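Local coordinates for B-type Cna protein (Enterococcus faecium, PDB 6FWY) that is an LPXTG-anchored surface protein of unknown function whose thioester domain probably serves in covalent attachment to a host or other target surface, at residues Tyr172-Tyr177 with Thr221-Val226; Phe191-Pro196 with Gly231-Lys236. All coordinates share one frame; numbering follows the deposited sequence.

In the fold
Both contacts lie in the all-beta end of an elongated molecule, their centres about 36 Å (contact 1) and about 33 Å (contact 2) from the centre of the chain. Contact 1 (172-177 with 221-226) is a pair of neighbouring strands in a five-stranded antiparallel sheet; contact 2 (191-196 with 231-236) lies along strand 231-250 in the other sheet. Their centres are about 12 Å apart, and apolar side chains bridge the gap: CD1 of Ile-222 comes within 3.4 Å of CE1 of Phe-235, and CG1 of Val-224 within 3.8 Å of CG of Pro-196. Thus the two sheets pack face to face through Ile-222, Tyr-177 and Phe-235. The segments alternate along the chain, and strand 218-225 is followed, after a short connection, by strand 231-250.

Contact 1 of 2, residues Tyr172-Tyr177 with Thr221-Val226; sequences YHTFTY and TIKVPV
Tyr-172 starts away from the partner strand, but one flank of its ring lies against it: CD1 is 3.5 Å from CB of Lys-223, and CE1 is beside CG of Pro-225. Proline fits here because 172 and 225 form a non-hydrogen-bonded pair, which needs no N-H across this gap; its ring carbons give the tyrosine an apolar surface. At His-173 the N-H meets Val-224 O at 2.7 Å, and the carbonyl takes Val-224 N-H back at a nearly straight 170°. Its imidazole carries CG1 of Val-226 over one face, 4.0 Å from the centroid, while ND1 bonds to Asp-168. Thr-174, on the other face, runs CG2 beside the extended chain of Lys-223, which makes a cation-pi contact with Tyr-202. This is regular antiparallel pairing inside a five-stranded sheet, with strand 159-169 flanking 172-177. Phe-175 pairs with Ile-222 and sets CE2 4.1 Å from CG2 of Val-224, on the face shared with His-173 that packs on strand 258-277. Thr-176 and Thr-221 each hold OG1 beside the backbone N, bringing the hydroxyls together at 2.7 Å (OG1 to OG1); a hydroxyl can give or accept, so two threonines can pair. Tyr-177 brings CE1 to 4.0 Å from CD1 of Ile-222.

Contact 2 of 2, residues Phe191-Pro196 with Gly231-Lys236; sequences FTSAKP and GTLSFK
Phe-191 and Phe-235 are paired, non-hydrogen-bonded and antiparallel, where strand 185-191 ends beside strand 231-250 and the chain turns into a loop. Strand 231-250 belongs to one of two antiparallel sheets packed face to face here, a beta-sandwich-like arrangement. The two side chains point the same way, yet Phe-191 has CG anti to its carbonyl carbon, whereas Phe-235 places CG between N and the carbonyl carbon (chi1 70°). The Phe-235 ring then leads away from the loop to meet Tyr-177 edge-to-face, leaving its CB as the atom 3.5 Å from CD1 of Phe-191; the ring planes are 44° apart. Large flat groups suit this face, which turns toward the other sheet.

Beyond Phe-191 the loop is held by small hydroxyl residues. Thr-192 N gives a hydrogen bond to Ser-234 O from well above the carbonyl plane, and Thr-192 OG1 shares a 2.8 Å hydrogen bond with Ser-234 OG. Ser-193 suits its place because a short hydroxyl can stand in for a backbone carbonyl: with OG between N and the carbonyl carbon (chi1 67°), it accepts Ser-234 N at 3.0 Å.

Leu-233 sends its CD1 methyl against the bend of the loop, touching CD1 of Phe-191 at 3.8 Å and CD of Pro-196 at 4.1 Å. That same methyl lies 3.4 Å from the carbonyl oxygen of Ala-194.

Contact 1 of 2, residues Tyr172-Tyr177 with Thr221-Val226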
loop_
_atom_site.group_PDB
_atom_site.type_symbol
_atom_site.label_atom_id
_atom_site.label_comp_id
_atom_site.label_asym_id
_atom_site.label_seq_id
_atom_site.Cartn_x
_atom_site.Cartn_y
_atom_site.Cartn_z
ATOM N N TYR A 172 -21.979 2.233 36.999
ATOM C CA TYR A 172 -21.958 2.471 35.551
ATOM C C TYR A 172 -22.670 1.385 34.760
ATOM O O TYR A 172 -22.586 0.198 35.104
ATOM C CB TYR A 172 -20.511 2.556 35.060
ATOM C CG TYR A 172 -19.801 3.793 35.519
ATOM C CD1 TYR A 172 -19.977 4.994 34.847
ATOM C CD2 TYR A 172 -18.953 3.772 36.629
ATOM C CE1 TYR A 172 -19.335 6.145 35.243
ATOM C CE2 TYR A 172 -18.310 4.935 37.059
ATOM C CZ TYR A 172 -18.508 6.119 36.362
ATOM O OH TYR A 172 -17.905 7.288 36.757
ATOM N N HIS A 173 -23.363 1.814 33.695
ATOM C CA HIS A 173 -23.654 0.953 32.560
ATOM C C HIS A 173 -22.368 0.912 31.747
ATOM O O HIS A 173 -21.823 1.968 31.438
ATOM C CB HIS A 173 -24.768 1.519 31.663
ATOM C CG HIS A 173 -26.079 1.747 32.354
ATOM N ND1 HIS A 173 -26.857 0.717 32.840
ATOM C CD2 HIS A 173 -26.772 2.891 32.590
ATOM C CE1 HIS A 173 -27.963 1.217 33.361
ATOM N NE2 HIS A 173 -27.938 2.532 33.218
ATOM N N THR A 174 -21.882 -0.287 31.411
ATOM C CA THR A 174 -20.621 -0.452 30.661
ATOM C C THR A 174 -20.867 -1.073 29.268
ATOM O O THR A 174 -21.724 -1.941 29.106
ATOM C CB THR A 174 -19.556 -1.280 31.427
ATOM O OG1 THR A 174 -19.852 -2.668 31.351
ATOM C CG2 THR A 174 -19.466 -0.858 32.891
ATOM N N PHE A 175 -20.110 -0.610 28.279
ATOM C CA PHE A 175 -20.200 -1.101 26.905
ATOM C C PHE A 175 -18.782 -1.336 26.391
ATOM O O PHE A 175 -18.007 -0.392 26.234
ATOM C CB PHE A 175 -20.923 -0.083 26.013
ATOM C CG PHE A 175 -22.291 0.282 26.505
ATOM C CD1 PHE A 175 -23.399 -0.476 26.134
ATOM C CD2 PHE A 175 -22.466 1.360 27.365
ATOM C CE1 PHE A 175 -24.663 -0.150 26.605
ATOM C CE2 PHE A 175 -23.721 1.699 27.841
ATOM C CZ PHE A 175 -24.827 0.953 27.471
ATOM N N THR A 176 -18.431 -2.592 26.152
ATOM C CA THR A 176 -17.104 -2.953 25.656
ATOM C C THR A 176 -17.147 -3.178 24.145
ATOM O O THR A 176 -18.097 -3.742 23.625
ATOM C CB THR A 176 -16.548 -4.177 26.407
ATOM O OG1 THR A 176 -16.549 -3.883 27.807
ATOM C CG2 THR A 176 -15.117 -4.521 25.960
ATOM N N TYR A 177 -16.104 -2.717 23.456
ATOM C CA TYR A 177 -15.965 -2.815 21.997
ATOM C C TYR A 177 -14.583 -3.361 21.639
ATOM O O TYR A 177 -13.621 -3.075 22.329
ATOM C CB TYR A 177 -16.149 -1.438 21.348
ATOM C CG TYR A 177 -17.494 -0.820 21.596
ATOM C CD1 TYR A 177 -17.731 -0.090 22.770
ATOM C CD2 TYR A 177 -18.538 -0.959 20.681
ATOM C CE1 TYR A 177 -18.962 0.486 23.016
ATOM C CE2 TYR A 177 -19.786 -0.390 20.921
ATOM C CZ TYR A 177 -19.994 0.332 22.095
ATOM O OH TYR A 177 -21.212 0.912 22.365
ATOM N N THR A 221 -13.772 0.235 26.731
ATOM C CA THR A 221 -15.064 0.224 27.404
ATOM C C THR A 221 -15.542 1.660 27.613
ATOM O O THR A 221 -14.781 2.504 28.061
ATOM C CB THR A 221 -14.977 -0.577 28.711
ATOM O OG1 THR A 221 -14.695 -1.942 28.399
ATOM C CG2 THR A 221 -16.281 -0.528 29.490
ATOM N N ILE A 222 -16.791 1.921 27.240
ATOM C CA ILE A 222 -17.480 3.168 27.532
ATOM C C ILE A 222 -18.342 2.929 28.770
ATOM O O ILE A 222 -19.010 1.900 28.870
ATOM C CB ILE A 222 -18.351 3.645 26.340
ATOM C CG1 ILE A 222 -17.451 3.976 25.153
ATOM C CG2 ILE A 222 -19.178 4.877 26.716
ATOM C CD1 ILE A 222 -18.170 4.321 23.877
ATOM N N LYS A 223 -18.317 3.883 29.700
ATOM C CA LYS A 223 -19.072 3.787 30.948
ATOM C C LYS A 223 -20.002 4.975 31.112
ATOM O O LYS A 223 -19.568 6.114 31.028
ATOM C CB LYS A 223 -18.117 3.688 32.128
ATOM C CG LYS A 223 -17.181 2.495 32.022
ATOM C CD LYS A 223 -16.663 2.044 33.358
ATOM C CE LYS A 223 -15.743 0.851 33.194
ATOM N NZ LYS A 223 -15.323 0.237 34.467
ATOM N N VAL A 224 -21.275 4.694 31.349
ATOM C CA VAL A 224 -22.328 5.700 31.439
ATOM C C VAL A 224 -22.911 5.569 32.842
ATOM O O VAL A 224 -23.350 4.486 33.209
ATOM C CB VAL A 224 -23.427 5.465 30.369
ATOM C CG1 VAL A 224 -24.567 6.474 30.503
ATOM C CG2 VAL A 224 -22.827 5.529 28.962
ATOM N N PRO A 225 -22.906 6.661 33.636
ATOM C CA PRO A 225 -23.432 6.542 35.011
ATOM C C PRO A 225 -24.869 6.017 35.062
ATOM O O PRO A 225 -25.706 6.430 34.250
ATOM C CB PRO A 225 -23.353 7.974 35.538
ATOM C CG PRO A 225 -22.301 8.635 34.741
ATOM C CD PRO A 225 -22.380 8.018 33.370
ATOM N N VAL A 226 -25.150 5.106 35.998
ATOM C CA VAL A 226 -26.514 4.545 36.131
ATOM C C VAL A 226 -27.561 5.595 36.532
ATOM O O VAL A 226 -28.748 5.350 36.445
ATOM C CB VAL A 226 -26.587 3.320 37.089
ATOM C CG1 VAL A 226 -25.718 2.171 36.571
ATOM C CG2 VAL A 226 -26.222 3.679 38.527
#

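Contact 2 of 2, residues Phe191-Pro196 with Gly231-Lys236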
loop_
_atom_site.group_PDB
_atom_site.type_symbol
_atom_site.label_atom_id
_atom_site.label_comp_id
_atom_site.label_asym_id
_atom_site.label_seq_id
_atom_site.Cartn_x
_atom_site.Cartn_y
_atom_site.Cartn_z
ATOM N N PHE A 191 -17.987 11.389 18.885
ATOM C CA PHE A 191 -19.363 11.185 19.334
ATOM C C PHE A 191 -20.304 12.010 18.481
ATOM O O PHE A 191 -20.110 13.211 18.314
ATOM C CB PHE A 191 -19.481 11.465 20.823
ATOM C CG PHE A 191 -18.763 10.438 21.649
ATOM C CD1 PHE A 191 -19.373 9.255 22.012
ATOM C CD2 PHE A 191 -17.440 10.637 21.989
ATOM C CE1 PHE A 191 -18.685 8.285 22.724
ATOM C CE2 PHE A 191 -16.723 9.674 22.709
ATOM C CZ PHE A 191 -17.347 8.489 23.068
ATOM N N THR A 192 -21.294 11.335 17.909
ATOM C CA THR A 192 -22.210 11.933 16.937
ATOM C C THR A 192 -23.552 12.315 17.541
ATOM O O THR A 192 -24.402 12.845 16.844
ATOM C CB THR A 192 -22.415 10.980 15.750
ATOM O OG1 THR A 192 -22.764 9.682 16.246
ATOM C CG2 THR A 192 -21.126 10.865 14.946
ATOM N N SER A 193 -23.725 12.059 18.838
ATOM C CA SER A 193 -24.847 12.561 19.626
ATOM C C SER A 193 -24.310 13.154 20.922
ATOM O O SER A 193 -23.105 13.141 21.176
ATOM C CB SER A 193 -25.818 11.432 19.953
ATOM O OG SER A 193 -25.234 10.476 20.823
ATOM N N ALA A 194 -25.226 13.677 21.732
ATOM C CA ALA A 194 -24.925 14.185 23.063
ATOM C C ALA A 194 -24.277 13.125 23.948
ATOM O O ALA A 194 -24.737 11.991 23.998
ATOM C CB ALA A 194 -26.199 14.713 23.712
ATOM N N LYS A 195 -23.201 13.500 24.623
ATOM C CA LYS A 195 -22.548 12.626 25.595
ATOM C C LYS A 195 -23.205 12.840 26.958
ATOM O O LYS A 195 -23.285 13.980 27.426
ATOM C CB LYS A 195 -21.057 12.936 25.696
ATOM C CG LYS A 195 -20.285 12.474 24.492
ATOM C CD LYS A 195 -19.006 13.235 24.234
ATOM C CE LYS A 195 -17.948 12.758 25.192
ATOM N NZ LYS A 195 -16.630 13.259 24.722
ATOM N N PRO A 196 -23.654 11.754 27.612
ATOM C CA PRO A 196 -24.161 11.927 28.979
ATOM C C PRO A 196 -23.070 12.433 29.927
ATOM O O PRO A 196 -21.886 12.112 29.743
ATOM C CB PRO A 196 -24.629 10.527 29.377
ATOM C CG PRO A 196 -23.981 9.581 28.429
ATOM C CD PRO A 196 -23.673 10.341 27.171
ATOM N N GLY A 231 -31.708 6.214 27.636
ATOM C CA GLY A 231 -31.439 6.736 26.303
ATOM C C GLY A 231 -30.312 6.051 25.552
ATOM O O GLY A 231 -29.938 4.909 25.847
ATOM N N THR A 232 -29.783 6.768 24.568
ATOM C CA THR A 232 -28.775 6.238 23.675
ATOM C C THR A 232 -27.652 7.236 23.427
ATOM O O THR A 232 -27.814 8.449 23.562
ATOM C CB THR A 232 -29.370 5.866 22.302
ATOM O OG1 THR A 232 -29.930 7.037 21.703
ATOM C CG2 THR A 232 -30.456 4.795 22.435
ATOM N N LEU A 233 -26.531 6.679 23.011
ATOM C CA LEU A 233 -25.347 7.412 22.632
ATOM C C LEU A 233 -24.870 6.789 21.324
ATOM O O LEU A 233 -24.922 5.574 21.174
ATOM C CB LEU A 233 -24.298 7.185 23.720
ATOM C CG LEU A 233 -22.894 7.686 23.519
ATOM C CD1 LEU A 233 -22.930 9.203 23.324
ATOM C CD2 LEU A 233 -22.093 7.321 24.758
ATOM N N SER A 234 -24.405 7.600 20.384
ATOM C CA SER A 234 -23.827 7.064 19.150
ATOM C C SER A 234 -22.433 7.622 18.914
ATOM O O SER A 234 -22.131 8.738 19.297
ATOM C CB SER A 234 -24.760 7.308 17.953
ATOM O OG SER A 234 -24.905 8.689 17.681
ATOM N N PHE A 235 -21.573 6.817 18.298
ATOM C CA PHE A 235 -20.203 7.239 17.972
ATOM C C PHE A 235 -19.617 6.457 16.801
ATOM O O PHE A 235 -20.200 5.472 16.343
ATOM C CB PHE A 235 -19.291 7.119 19.204
ATOM C CG PHE A 235 -18.996 5.702 19.633
ATOM C CD1 PHE A 235 -19.879 4.999 20.434
ATOM C CD2 PHE A 235 -17.814 5.084 19.253
ATOM C CE1 PHE A 235 -19.607 3.684 20.822
ATOM C CE2 PHE A 235 -17.522 3.778 19.637
ATOM C CZ PHE A 235 -18.420 3.076 20.423
ATOM N N LYS A 236 -18.465 6.926 16.335
ATOM C CA LYS A 236 -17.626 6.197 15.382
ATOM C C LYS A 236 -16.166 6.381 15.780
ATOM O O LYS A 236 -15.834 7.249 16.594
ATOM C CB LYS A 236 -17.820 6.706 13.951
ATOM C CG LYS A 236 -17.515 8.176 13.760
ATOM C CD LYS A 236 -17.271 8.608 12.341
ATOM C CE LYS A 236 -16.798 10.056 12.339
ATOM N NZ LYS A 236 -16.796 10.630 10.960
#